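Local atomic coordinates of T-lymphoma invasion and metastasis-inducing protein 2 (Mus musculus, PDB entry 3A8P), a protein that activates the small GTPase Rac1 by stimulating its exchange of GDP for GTP, linking extracellular laminin signals to neurite growth, and is represented by its PHCCEx domain. Residues C49-Y54 against T117-A122; A74-V79 against S125-K130; R145-K150 against F196-Y201; D152-M157 against E185-K190; R222-A227 against S237-L242. All coordinates share one frame; numbering follows the deposited sequence.

Interaction 1 of 5, residues C49-Y54 against T117-A122; sequences CTLLFY and TAIHSA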
# COMPACT_ATOMS: atom_id res chain seq x y z
N CYS A 49 -14.44 -4.77 4.87
CA CYS A 49 -13.24 -4.00 4.56
C CYS A 49 -13.62 -2.56 4.26
O CYS A 49 -12.90 -1.86 3.55
CB CYS A 49 -12.51 -4.58 3.35
SG CYS A 49 -11.27 -5.79 3.79
N THR A 50 -14.75 -2.13 4.80
CA THR A 50 -15.23 -0.78 4.58
C THR A 50 -15.14 0.07 5.85
O THR A 50 -15.58 -0.35 6.92
CB THR A 50 -16.71 -0.78 4.10
OG1 THR A 50 -16.82 -1.56 2.90
CG2 THR A 50 -17.20 0.64 3.84
N LEU A 51 -14.55 1.25 5.72
CA LEU A 51 -14.44 2.17 6.84
C LEU A 51 -15.55 3.19 6.65
O LEU A 51 -15.56 3.91 5.65
CB LEU A 51 -13.08 2.87 6.85
CG LEU A 51 -11.86 2.03 7.26
CD1 LEU A 51 -10.56 2.75 6.89
CD2 LEU A 51 -11.93 1.76 8.76
N LEU A 52 -16.49 3.24 7.59
CA LEU A 52 -17.60 4.18 7.54
C LEU A 52 -17.32 5.34 8.48
O LEU A 52 -16.97 5.13 9.64
CB LEU A 52 -18.90 3.49 7.94
CG LEU A 52 -19.25 2.26 7.09
CD1 LEU A 52 -20.45 1.55 7.69
CD2 LEU A 52 -19.53 2.71 5.66
N PHE A 53 -17.48 6.55 7.98
CA PHE A 53 -17.23 7.75 8.78
C PHE A 53 -18.52 8.42 9.20
O PHE A 53 -19.35 8.77 8.37
CB PHE A 53 -16.38 8.74 7.97
CG PHE A 53 -15.00 8.25 7.65
CD1 PHE A 53 -13.88 8.95 8.10
CD2 PHE A 53 -14.80 7.09 6.91
CE1 PHE A 53 -12.59 8.51 7.81
CE2 PHE A 53 -13.51 6.64 6.62
CZ PHE A 53 -12.40 7.35 7.07
N TYR A 54 -18.70 8.61 10.51
CA TYR A 54 -19.89 9.26 11.05
C TYR A 54 -19.43 10.53 11.74
O TYR A 54 -18.40 10.54 12.41
CB TYR A 54 -20.56 8.35 12.08
CG TYR A 54 -21.09 7.06 11.52
CD1 TYR A 54 -22.41 6.95 11.07
CD2 TYR A 54 -20.27 5.93 11.44
CE1 TYR A 54 -22.90 5.75 10.56
CE2 TYR A 54 -20.74 4.74 10.94
CZ TYR A 54 -22.06 4.65 10.50
OH TYR A 54 -22.53 3.45 10.03
N THR A 117 -4.01 -3.55 13.08
CA THR A 117 -4.29 -4.97 13.14
C THR A 117 -5.67 -5.28 12.55
O THR A 117 -5.83 -6.22 11.77
CB THR A 117 -4.23 -5.49 14.61
OG1 THR A 117 -2.91 -5.32 15.12
CG2 THR A 117 -4.63 -6.97 14.68
N ALA A 118 -6.65 -4.48 12.94
CA ALA A 118 -8.03 -4.64 12.48
C ALA A 118 -8.14 -4.52 10.95
O ALA A 118 -8.71 -5.39 10.29
CB ALA A 118 -8.95 -3.61 13.18
N ILE A 119 -7.60 -3.45 10.39
CA ILE A 119 -7.68 -3.23 8.95
C ILE A 119 -6.96 -4.32 8.17
O ILE A 119 -7.48 -4.85 7.19
CB ILE A 119 -7.12 -1.84 8.58
CG1 ILE A 119 -8.05 -0.77 9.16
CG2 ILE A 119 -7.00 -1.70 7.06
CD1 ILE A 119 -7.50 0.64 9.12
N HIS A 120 -5.75 -4.69 8.61
CA HIS A 120 -5.01 -5.73 7.92
C HIS A 120 -5.71 -7.06 8.03
O HIS A 120 -5.71 -7.84 7.07
CB HIS A 120 -3.58 -5.83 8.48
CG HIS A 120 -2.67 -4.77 7.96
ND1 HIS A 120 -1.43 -4.51 8.52
CD2 HIS A 120 -2.80 -3.91 6.93
CE1 HIS A 120 -0.84 -3.54 7.85
NE2 HIS A 120 -1.65 -3.15 6.88
N SER A 121 -6.32 -7.34 9.18
CA SER A 121 -7.03 -8.61 9.36
C SER A 121 -8.26 -8.70 8.46
O SER A 121 -8.54 -9.76 7.89
CB SER A 121 -7.46 -8.79 10.82
OG SER A 121 -6.32 -8.92 11.65
N ALA A 122 -8.99 -7.60 8.33
CA ALA A 122 -10.17 -7.58 7.46
C ALA A 122 -9.72 -7.84 6.02
O ALA A 122 -10.31 -8.67 5.33
CB ALA A 122 -10.85 -6.22 7.56
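Cys-49, at the turn that leads into strand 50-54, brings its CA to 5.5 Å from the CA of Ala-122 on helix 109-130, while the strand then runs off from the helix toward Tyr-54. The sulfur does the touching: SG of Cys-49 lies 3.4 Å from the carbonyl carbon of Ala-122 and also rests, at 3.8 Å, against CB of Ala-122, the methyl that points toward 49-54. Farther along, Leu-51, its CD1 anti to CA (chi2 166°), sends that methyl to 4.3 Å from CD1 of Ile-119. His-120 points away from 49-54; its NE2 accepts from the backbone N of Val-79, and its ND1 is hydrogen-bonded to the hydroxyl of Ser-204. This is the C-terminal helix of the PH fold packing against its sheet, next to strand 70-73, which pairs with strand 50-54. No hydrogen bond crosses between the two segments; the join rests on van der Waals packing and is consistent with an apolar seam.

Interaction 2 of 5, residues A74-V79 against S125-K130; sequences AEDSIV and SLFAKK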
# COMPACT_ATOMS: atom_id res chain seq x y z
N ALA A 74 -11.39 -0.25 1.82
CA ALA A 74 -9.99 -0.61 2.03
C ALA A 74 -9.49 -1.95 1.51
O ALA A 74 -8.41 -2.39 1.91
CB ALA A 74 -9.68 -0.50 3.51
N GLU A 75 -10.24 -2.61 0.63
CA GLU A 75 -9.79 -3.89 0.09
C GLU A 75 -8.35 -3.76 -0.40
O GLU A 75 -7.99 -2.77 -1.03
CB GLU A 75 -10.69 -4.36 -1.06
CG GLU A 75 -10.09 -5.50 -1.87
CD GLU A 75 -11.12 -6.24 -2.72
OE1 GLU A 75 -12.06 -5.59 -3.24
OE2 GLU A 75 -10.98 -7.47 -2.88
N ASP A 76 -7.53 -4.77 -0.10
CA ASP A 76 -6.13 -4.81 -0.51
C ASP A 76 -5.29 -3.59 -0.13
O ASP A 76 -4.38 -3.20 -0.86
CB ASP A 76 -6.03 -5.02 -2.03
CG ASP A 76 -6.58 -6.37 -2.46
OD1 ASP A 76 -6.21 -7.39 -1.84
OD2 ASP A 76 -7.38 -6.42 -3.42
N SER A 77 -5.57 -3.01 1.03
CA SER A 77 -4.81 -1.84 1.49
C SER A 77 -3.58 -2.23 2.30
O SER A 77 -3.39 -3.39 2.65
CB SER A 77 -5.69 -0.93 2.36
OG SER A 77 -6.74 -0.35 1.60
N ILE A 78 -2.75 -1.24 2.57
CA ILE A 78 -1.56 -1.39 3.39
C ILE A 78 -1.67 -0.27 4.43
O ILE A 78 -2.10 0.83 4.10
CB ILE A 78 -0.25 -1.21 2.58
CG1 ILE A 78 -0.09 -2.37 1.58
CG2 ILE A 78 0.95 -1.17 3.53
CD1 ILE A 78 1.11 -2.23 0.64
N VAL A 79 -1.32 -0.56 5.67
CA VAL A 79 -1.40 0.46 6.71
C VAL A 79 -0.02 0.58 7.34
O VAL A 79 0.64 -0.42 7.61
CB VAL A 79 -2.44 0.08 7.80
CG1 VAL A 79 -2.75 1.31 8.67
CG2 VAL A 79 -3.72 -0.43 7.14
N SER A 125 -8.67 -11.28 5.36
CA SER A 125 -9.88 -12.07 5.33
C SER A 125 -10.53 -12.02 3.95
O SER A 125 -10.82 -13.06 3.36
CB SER A 125 -10.85 -11.54 6.39
OG SER A 125 -12.05 -12.29 6.39
N LEU A 126 -10.74 -10.82 3.43
CA LEU A 126 -11.35 -10.65 2.11
C LEU A 126 -10.47 -11.31 1.05
O LEU A 126 -10.97 -12.00 0.15
CB LEU A 126 -11.52 -9.16 1.79
CG LEU A 126 -12.26 -8.82 0.49
CD1 LEU A 126 -13.64 -9.46 0.52
CD2 LEU A 126 -12.37 -7.32 0.32
N PHE A 127 -9.17 -11.12 1.17
CA PHE A 127 -8.20 -11.70 0.25
C PHE A 127 -8.39 -13.22 0.18
O PHE A 127 -8.48 -13.80 -0.91
CB PHE A 127 -6.78 -11.36 0.71
CG PHE A 127 -5.70 -11.87 -0.21
CD1 PHE A 127 -5.45 -11.24 -1.42
CD2 PHE A 127 -4.95 -12.99 0.14
CE1 PHE A 127 -4.44 -11.71 -2.27
CE2 PHE A 127 -3.94 -13.46 -0.71
CZ PHE A 127 -3.69 -12.83 -1.91
N ALA A 128 -8.43 -13.86 1.34
CA ALA A 128 -8.61 -15.31 1.40
C ALA A 128 -9.96 -15.72 0.82
O ALA A 128 -10.09 -16.74 0.15
CB ALA A 128 -8.49 -15.80 2.84
N LYS A 129 -10.98 -14.90 1.09
CA LYS A 129 -12.32 -15.17 0.61
C LYS A 129 -12.36 -15.14 -0.92
O LYS A 129 -13.03 -15.96 -1.55
CB LYS A 129 -13.29 -14.13 1.18
CG LYS A 129 -14.75 -14.53 1.12
CD LYS A 129 -15.63 -13.55 1.89
CE LYS A 129 -15.72 -12.20 1.20
NZ LYS A 129 -16.37 -12.30 -0.15
N LYS A 130 -11.62 -14.20 -1.52
CA LYS A 130 -11.57 -14.10 -2.97
C LYS A 130 -10.86 -15.29 -3.60
O LYS A 130 -11.18 -15.68 -4.72
CB LYS A 130 -10.87 -12.80 -3.40
CG LYS A 130 -11.65 -11.54 -3.06
CD LYS A 130 -11.04 -10.31 -3.71
CE LYS A 130 -11.17 -10.36 -5.23
NZ LYS A 130 -10.64 -9.13 -5.89
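Glu-75 crosses Leu-126 and ends at Lys-130. Its CG stands anti to the backbone N (chi1 166°), and the extended chain meets the leucine at about a right angle. CB of Glu-75 meets CD2 of Leu-126 at 3.7 Å. CG follows on the same methyl, and the carboxylate carbon CD of Glu-75 comes to 3.5 Å from CD2 of Leu-126. OE1 of Glu-75 lies 4.0 Å from CD2 of Leu-126, while OE2 touches both that methyl and, at 3.0 Å, CD of Lys-130. OE2 of Glu-75 also forms a salt bridge with NZ of Lys-130 at 3.5 Å, its hydrogen bond weak; the lysine arrives from the opposite direction. With an alanine in place of Glu-75, Lys-130 would probably lose its carboxylate mate, and the CD2 methyl of Leu-126 would keep little more than the CB contact. OD1 of Asp-76 approaches CD1 of Phe-127 at 3.9 Å, with carboxylate and ring planes 81° apart; its stronger partner is Arg-197 of helix 171-206, in a salt bridge. Ala-74 to Ser-77 form a type II beta turn between strands 70-73 and 78-81 of the PH domain, against the last turns of its C-terminal helix.

Interaction 3 of 5, residues R145-K150 against F196-Y201; sequences RSLLQK and FRMRCY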
# COMPACT_ATOMS: atom_id res chain seq x y z
N ARG A 145 5.84 -17.10 -0.88
CA ARG A 145 6.79 -18.00 -1.54
C ARG A 145 6.75 -17.77 -3.05
O ARG A 145 7.79 -17.67 -3.70
CB ARG A 145 6.43 -19.46 -1.26
CG ARG A 145 6.54 -19.88 0.20
CD ARG A 145 6.01 -21.31 0.39
NE ARG A 145 4.79 -21.36 1.21
CZ ARG A 145 3.78 -22.19 0.99
NH1 ARG A 145 3.83 -23.05 -0.01
NH2 ARG A 145 2.71 -22.17 1.79
N SER A 146 5.54 -17.69 -3.59
CA SER A 146 5.34 -17.48 -5.01
C SER A 146 5.93 -16.15 -5.47
O SER A 146 6.66 -16.09 -6.46
CB SER A 146 3.86 -17.54 -5.34
OG SER A 146 3.63 -17.26 -6.71
N LEU A 147 5.62 -15.08 -4.75
CA LEU A 147 6.14 -13.76 -5.10
C LEU A 147 7.66 -13.78 -5.07
O LEU A 147 8.31 -13.18 -5.93
CB LEU A 147 5.60 -12.70 -4.14
CG LEU A 147 4.12 -12.35 -4.33
CD1 LEU A 147 3.57 -11.63 -3.09
CD2 LEU A 147 3.96 -11.49 -5.59
N LEU A 148 8.23 -14.48 -4.10
CA LEU A 148 9.69 -14.56 -4.01
C LEU A 148 10.31 -15.25 -5.23
O LEU A 148 11.40 -14.87 -5.68
CB LEU A 148 10.10 -15.28 -2.72
CG LEU A 148 10.00 -14.39 -1.48
CD1 LEU A 148 10.14 -15.23 -0.22
CD2 LEU A 148 11.09 -13.32 -1.53
N GLN A 149 9.63 -16.26 -5.77
CA GLN A 149 10.14 -16.95 -6.94
C GLN A 149 10.02 -16.06 -8.16
O GLN A 149 10.93 -16.00 -8.97
CB GLN A 149 9.40 -18.28 -7.18
CG GLN A 149 9.66 -19.32 -6.09
CD GLN A 149 9.27 -20.73 -6.52
OE1 GLN A 149 8.12 -20.99 -6.90
NE2 GLN A 149 10.23 -21.65 -6.46
N LYS A 150 8.90 -15.35 -8.27
CA LYS A 150 8.68 -14.45 -9.40
C LYS A 150 9.72 -13.32 -9.42
O LYS A 150 10.14 -12.86 -10.48
CB LYS A 150 7.28 -13.85 -9.34
CG LYS A 150 6.18 -14.89 -9.55
CD LYS A 150 4.83 -14.23 -9.59
CE LYS A 150 3.74 -15.23 -9.87
NZ LYS A 150 2.44 -14.52 -10.02
N PHE A 196 5.39 -7.29 0.47
CA PHE A 196 5.33 -6.49 1.70
C PHE A 196 3.91 -6.54 2.29
O PHE A 196 3.73 -6.74 3.49
CB PHE A 196 5.71 -5.04 1.41
CG PHE A 196 5.81 -4.18 2.64
CD1 PHE A 196 6.94 -4.23 3.46
CD2 PHE A 196 4.78 -3.32 2.98
CE1 PHE A 196 7.03 -3.43 4.60
CE2 PHE A 196 4.86 -2.51 4.12
CZ PHE A 196 5.99 -2.57 4.92
N ARG A 197 2.92 -6.36 1.42
CA ARG A 197 1.52 -6.36 1.82
C ARG A 197 1.17 -7.71 2.45
O ARG A 197 0.54 -7.76 3.51
CB ARG A 197 0.63 -6.08 0.60
CG ARG A 197 -0.85 -5.89 0.91
CD ARG A 197 -1.55 -5.19 -0.25
NE ARG A 197 -1.57 -6.00 -1.47
CZ ARG A 197 -2.55 -6.82 -1.81
NH1 ARG A 197 -3.61 -6.96 -1.03
NH2 ARG A 197 -2.48 -7.52 -2.94
N MET A 198 1.60 -8.80 1.81
CA MET A 198 1.33 -10.14 2.33
C MET A 198 1.94 -10.32 3.72
O MET A 198 1.33 -10.92 4.60
CB MET A 198 1.88 -11.22 1.39
CG MET A 198 1.20 -11.28 0.03
SD MET A 198 -0.53 -11.80 0.08
CE MET A 198 -1.39 -10.22 0.22
N ARG A 199 3.15 -9.80 3.91
CA ARG A 199 3.80 -9.92 5.21
C ARG A 199 3.09 -9.09 6.27
O ARG A 199 3.05 -9.47 7.45
CB ARG A 199 5.27 -9.52 5.10
CG ARG A 199 6.12 -10.63 4.51
CD ARG A 199 7.47 -10.13 4.08
NE ARG A 199 8.35 -11.23 3.68
CZ ARG A 199 9.48 -11.06 3.02
NH1 ARG A 199 9.87 -9.84 2.67
NH2 ARG A 199 10.23 -12.11 2.70
N CYS A 200 2.53 -7.95 5.86
CA CYS A 200 1.79 -7.10 6.79
C CYS A 200 0.58 -7.87 7.28
O CYS A 200 0.28 -7.87 8.48
CB CYS A 200 1.32 -5.81 6.11
SG CYS A 200 2.59 -4.56 5.81
N TYR A 201 -0.14 -8.52 6.37
CA TYR A 201 -1.32 -9.29 6.74
C TYR A 201 -0.91 -10.42 7.69
O TYR A 201 -1.51 -10.60 8.75
CB TYR A 201 -2.02 -9.86 5.50
CG TYR A 201 -2.62 -8.81 4.57
CD1 TYR A 201 -2.53 -7.44 4.87
CD2 TYR A 201 -3.26 -9.17 3.38
CE1 TYR A 201 -3.05 -6.47 4.02
CE2 TYR A 201 -3.79 -8.21 2.52
CZ TYR A 201 -3.69 -6.86 2.84
OH TYR A 201 -4.21 -5.90 2.00
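The guanidinium of Arg-199 meets CD1 of Leu-148 obliquely, 4.3 Å from NH2 of Arg-199, at the exposed margin of the contact. Within helix 171-206, the guanidinium of Arg-197 carries CE of Met-198 over the centre of one face, 4.0 Å above the plane, and has the hydroxyl of Tyr-201 at its edge. That hydroxyl takes a bond from NH1 of Arg-197 at 3.3 Å, only 7° out of the guanidinium plane, and itself donates to the carbonyl of Ser-77. The carbonyl oxygen of Arg-197 lies above one face of the Tyr-201 ring, offset toward the rim. Between the helices the buried step is apolar: CD1 of Leu-147 meets CG of Met-198 at 3.9 Å, the two side chains crossing at about a right angle. Bends at chi2 and chi3 turn the methionine's end back over Arg-197. Phe-127 of helix 109-130 also packs on Met-198, and Asp-76 pairs with Arg-197. Helices 136-165 and 171-206 thus form an antiparallel helical hairpin, consistent with the predicted coiled coil of the PHCCEx module.

Interaction 4 of 5, residues D152-M157 against E185-K190; sequences DMDSKM and EQNLEK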
# COMPACT_ATOMS: atom_id res chain seq x y z
N ASP A 152 12.77 -13.57 -8.26
CA ASP A 152 14.02 -14.18 -8.68
C ASP A 152 14.04 -14.36 -10.19
O ASP A 152 15.03 -14.04 -10.85
CB ASP A 152 14.21 -15.53 -7.98
CG ASP A 152 15.42 -16.28 -8.50
OD1 ASP A 152 15.28 -17.01 -9.51
OD2 ASP A 152 16.51 -16.13 -7.91
N MET A 153 12.93 -14.86 -10.73
CA MET A 153 12.78 -15.10 -12.16
C MET A 153 12.85 -13.81 -12.99
O MET A 153 13.59 -13.74 -13.98
CB MET A 153 11.45 -15.81 -12.43
CG MET A 153 11.05 -15.96 -13.90
SD MET A 153 12.07 -17.11 -14.86
CE MET A 153 11.88 -16.41 -16.52
N ASP A 154 12.08 -12.81 -12.59
CA ASP A 154 12.05 -11.54 -13.31
C ASP A 154 13.34 -10.73 -13.14
O ASP A 154 13.68 -9.94 -14.02
CB ASP A 154 10.83 -10.72 -12.88
CG ASP A 154 9.56 -11.15 -13.62
OD1 ASP A 154 9.45 -12.34 -14.00
OD2 ASP A 154 8.66 -10.30 -13.81
N SER A 155 14.05 -10.92 -12.03
CA SER A 155 15.31 -10.22 -11.82
C SER A 155 16.30 -10.76 -12.84
O SER A 155 17.06 -10.01 -13.44
CB SER A 155 15.85 -10.46 -10.40
OG SER A 155 15.02 -9.85 -9.43
N LYS A 156 16.30 -12.08 -13.03
CA LYS A 156 17.19 -12.71 -13.99
C LYS A 156 16.85 -12.30 -15.41
O LYS A 156 17.74 -12.04 -16.22
CB LYS A 156 17.15 -14.23 -13.85
CG LYS A 156 17.73 -14.75 -12.54
CD LYS A 156 17.59 -16.26 -12.41
CE LYS A 156 18.15 -16.76 -11.08
NZ LYS A 156 18.01 -18.24 -10.96
N MET A 157 15.56 -12.23 -15.72
CA MET A 157 15.14 -11.84 -17.07
C MET A 157 15.62 -10.43 -17.37
O MET A 157 16.08 -10.15 -18.49
CB MET A 157 13.62 -11.89 -17.21
CG MET A 157 13.03 -13.29 -17.16
SD MET A 157 13.77 -14.39 -18.38
CE MET A 157 14.93 -15.27 -17.32
N GLU A 185 11.21 -4.02 -14.66
CA GLU A 185 11.49 -3.25 -13.46
C GLU A 185 10.21 -2.90 -12.71
O GLU A 185 10.16 -2.96 -11.48
CB GLU A 185 12.26 -1.98 -13.83
CG GLU A 185 12.54 -1.03 -12.70
CD GLU A 185 13.42 0.12 -13.15
OE1 GLU A 185 14.66 -0.06 -13.22
OE2 GLU A 185 12.88 1.21 -13.44
N GLN A 186 9.16 -2.54 -13.45
CA GLN A 186 7.90 -2.20 -12.82
C GLN A 186 7.25 -3.46 -12.25
O GLN A 186 6.69 -3.43 -11.16
CB GLN A 186 6.98 -1.49 -13.81
CG GLN A 186 7.49 -0.10 -14.17
CD GLN A 186 6.48 0.75 -14.93
OE1 GLN A 186 6.69 1.95 -15.12
NE2 GLN A 186 5.38 0.15 -15.36
N ASN A 187 7.34 -4.57 -12.98
CA ASN A 187 6.77 -5.83 -12.48
C ASN A 187 7.43 -6.21 -11.16
O ASN A 187 6.78 -6.71 -10.24
CB ASN A 187 6.98 -6.97 -13.49
CG ASN A 187 6.18 -6.79 -14.76
OD1 ASN A 187 5.29 -5.95 -14.84
ND2 ASN A 187 6.49 -7.61 -15.76
N LEU A 188 8.73 -5.96 -11.05
CA LEU A 188 9.47 -6.28 -9.84
C LEU A 188 9.05 -5.43 -8.64
O LEU A 188 9.01 -5.91 -7.51
CB LEU A 188 10.97 -6.13 -10.08
CG LEU A 188 11.58 -7.24 -10.96
CD1 LEU A 188 12.99 -6.85 -11.38
CD2 LEU A 188 11.59 -8.55 -10.18
N GLU A 189 8.74 -4.16 -8.89
CA GLU A 189 8.31 -3.27 -7.81
C GLU A 189 6.96 -3.75 -7.28
O GLU A 189 6.72 -3.75 -6.08
CB GLU A 189 8.21 -1.83 -8.33
CG GLU A 189 9.56 -1.25 -8.72
CD GLU A 189 9.45 0.16 -9.27
OE1 GLU A 189 8.72 0.35 -10.27
OE2 GLU A 189 10.09 1.08 -8.71
N LYS A 190 6.09 -4.15 -8.20
CA LYS A 190 4.77 -4.65 -7.86
C LYS A 190 4.92 -5.94 -7.03
O LYS A 190 4.24 -6.10 -6.01
CB LYS A 190 3.98 -4.92 -9.15
CG LYS A 190 2.61 -5.60 -9.00
CD LYS A 190 1.60 -4.71 -8.28
CE LYS A 190 0.17 -5.08 -8.66
NZ LYS A 190 -0.13 -6.53 -8.46
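Leu-188 carries its CG anti to the carbonyl carbon (chi1 -72°) and Asp-154 does likewise, which sets one leucine methyl, CD2, against CB of the aspartate. The setting is the antiparallel helical hairpin of the predicted coiled coil: the axes of 152-157 and 185-190 approach to 9.6 Å and their N-to-C directions lie 159° apart. CD2 of Leu-188 does most of the touching, at 3.5 Å from CB of Asp-154 and 3.7 Å from OG of Ser-155, while its other methyl, CD1, passes 4.1 Å from the CA of Ser-155. The serine hydroxyl is satisfied by the carbonyl of Ile-151 in its own helix, and the leucine methyls pack beside it. Shortening Leu-188 to an alanine is likely to open a gap beside CB of Asp-154 and OG of Ser-155 and take away most of the apolar contact here. Trp-184 and Phe-191, a turn to each side of the leucine along helix 171-206, also pack on Asp-154. Its carboxylate slants across the amide of Asn-187, the planes 43° apart, while the amide oxygen of Asn-187 is bonded to Gln-183. OD2 of Asp-154 stands 3.7 Å from CB of Asn-187.

Interaction 5 of 5, residues R222-A227 against S237-L242; sequences RPSKLA and SSFHAL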
# COMPACT_ATOMS: atom_id res chain seq x y z
N ARG A 222 15.04 4.01 -9.57
CA ARG A 222 15.42 5.42 -9.62
C ARG A 222 14.26 6.25 -10.18
O ARG A 222 13.88 7.26 -9.60
CB ARG A 222 16.66 5.64 -10.49
CG ARG A 222 17.96 5.19 -9.87
CD ARG A 222 19.13 5.79 -10.64
NE ARG A 222 18.95 7.23 -10.82
CZ ARG A 222 19.17 8.15 -9.88
NH1 ARG A 222 19.60 7.78 -8.67
NH2 ARG A 222 18.96 9.43 -10.14
N PRO A 223 13.67 5.81 -11.31
CA PRO A 223 12.56 6.56 -11.87
C PRO A 223 11.44 6.72 -10.84
O PRO A 223 10.87 7.80 -10.69
CB PRO A 223 12.13 5.71 -13.06
CG PRO A 223 13.41 5.09 -13.50
CD PRO A 223 14.04 4.68 -12.18
N SER A 224 11.13 5.65 -10.12
CA SER A 224 10.08 5.71 -9.11
C SER A 224 10.42 6.71 -8.00
O SER A 224 9.58 7.51 -7.59
CB SER A 224 9.84 4.33 -8.50
OG SER A 224 9.21 3.47 -9.43
N LYS A 225 11.66 6.66 -7.53
CA LYS A 225 12.07 7.57 -6.47
C LYS A 225 11.94 9.04 -6.94
O LYS A 225 11.50 9.90 -6.18
CB LYS A 225 13.51 7.27 -6.03
CG LYS A 225 13.81 7.83 -4.65
CD LYS A 225 15.29 7.94 -4.35
CE LYS A 225 15.91 6.62 -3.98
NZ LYS A 225 17.24 6.86 -3.33
N LEU A 226 12.32 9.31 -8.18
CA LEU A 226 12.21 10.67 -8.71
C LEU A 226 10.75 11.12 -8.77
O LEU A 226 10.43 12.26 -8.43
CB LEU A 226 12.83 10.77 -10.11
CG LEU A 226 14.35 10.97 -10.19
CD1 LEU A 226 15.08 9.87 -9.41
CD2 LEU A 226 14.77 10.97 -11.65
N ALA A 227 9.88 10.22 -9.20
CA ALA A 227 8.46 10.56 -9.29
C ALA A 227 7.91 10.82 -7.89
O ALA A 227 7.16 11.79 -7.68
CB ALA A 227 7.69 9.44 -9.97
N SER A 237 3.83 4.00 1.69
CA SER A 237 2.47 4.36 1.29
C SER A 237 2.39 5.03 -0.09
O SER A 237 1.53 4.67 -0.90
CB SER A 237 1.83 5.29 2.34
OG SER A 237 1.81 4.69 3.63
N SER A 238 3.26 6.00 -0.35
CA SER A 238 3.24 6.67 -1.65
C SER A 238 3.77 5.70 -2.72
O SER A 238 3.30 5.73 -3.85
CB SER A 238 4.06 7.98 -1.63
OG SER A 238 5.41 7.78 -1.27
N PHE A 239 4.72 4.84 -2.35
CA PHE A 239 5.28 3.85 -3.28
C PHE A 239 4.15 2.89 -3.68
O PHE A 239 4.02 2.50 -4.84
CB PHE A 239 6.45 3.11 -2.61
CG PHE A 239 7.17 2.12 -3.51
CD1 PHE A 239 7.19 2.28 -4.89
CD2 PHE A 239 7.85 1.04 -2.95
CE1 PHE A 239 7.88 1.37 -5.71
CE2 PHE A 239 8.54 0.12 -3.76
CZ PHE A 239 8.55 0.29 -5.14
N HIS A 240 3.32 2.53 -2.70
CA HIS A 240 2.19 1.65 -2.96
C HIS A 240 1.23 2.34 -3.94
O HIS A 240 0.74 1.73 -4.89
CB HIS A 240 1.42 1.35 -1.67
CG HIS A 240 0.27 0.41 -1.85
ND1 HIS A 240 -0.80 0.35 -0.98
CD2 HIS A 240 0.03 -0.53 -2.80
CE1 HIS A 240 -1.64 -0.58 -1.38
NE2 HIS A 240 -1.17 -1.13 -2.49
N ALA A 241 0.95 3.61 -3.66
CA ALA A 241 0.06 4.40 -4.51
C ALA A 241 0.61 4.46 -5.92
O ALA A 241 -0.15 4.39 -6.90
CB ALA A 241 -0.10 5.80 -3.94
N LEU A 242 1.93 4.58 -6.04
CA LEU A 242 2.56 4.63 -7.36
C LEU A 242 2.37 3.31 -8.10
O LEU A 242 2.04 3.29 -9.28
CB LEU A 242 4.05 4.95 -7.23
CG LEU A 242 4.77 5.07 -8.58
CD1 LEU A 242 4.15 6.21 -9.38
CD2 LEU A 242 6.26 5.29 -8.37
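Leu-242 and Ser-224 make the central touch between helices 222-231 and 236-245, with Phe-239 flanking them. The leucine points its CB toward the other helix, and with CG anti to its backbone N (chi1 -178°) the chain reaches across so that the CD2 branch alone does the work. CD2 of Leu-242 lies 3.6 Å from OG of Ser-224 and 3.7 Å from CB of Ser-224, so a methyl is set against the whole of a short polar side chain. The two helices lie in the CC-Ex region, after the predicted coiled coil, probably its Ex part; helix 236-245 also packs on helix 171-206 through Phe-239, which touches Glu-189 and Met-193. The hydroxyl of Ser-224 is buried but well supplied with partners: it is bonded to OE2 of Glu-189 on helix 171-206 and to NH2 of Arg-246, just past helix 236-245. That oxygen is therefore bonded to both a carboxylate and a guanidinium while its flank meets the leucine. The Phe-239 ring comes near the same hydroxyl at a slant, CE1 of Phe-239 standing 4.5 Å from OG of Ser-224. Leu-228, one turn beyond Ser-224, packs on both Phe-239 and Leu-242.

From the N terminus, interaction 1 closes first, joining strand 50-54 to helix 109-130; interaction 2 crosses it, since 74-79 falls inside that loop and 125-130 beyond it on the same helix. Both tie the PH sheet to its C-terminal helix, their centres about 10 Å apart. The chain then enters the helical hairpin, where interaction 4 is nested inside the loop closed by interaction 3, both between helices 136-165 and 171-206. Interaction 5 closes a short loop last, between helices 222-231 and 236-245. Interaction 3 meets interaction 2 through the Asp-76 to Arg-197 salt bridge, interaction 4 meets interaction 5 through Glu-189 and Ser-224, and interaction 5 also touches interaction 2 through His-240.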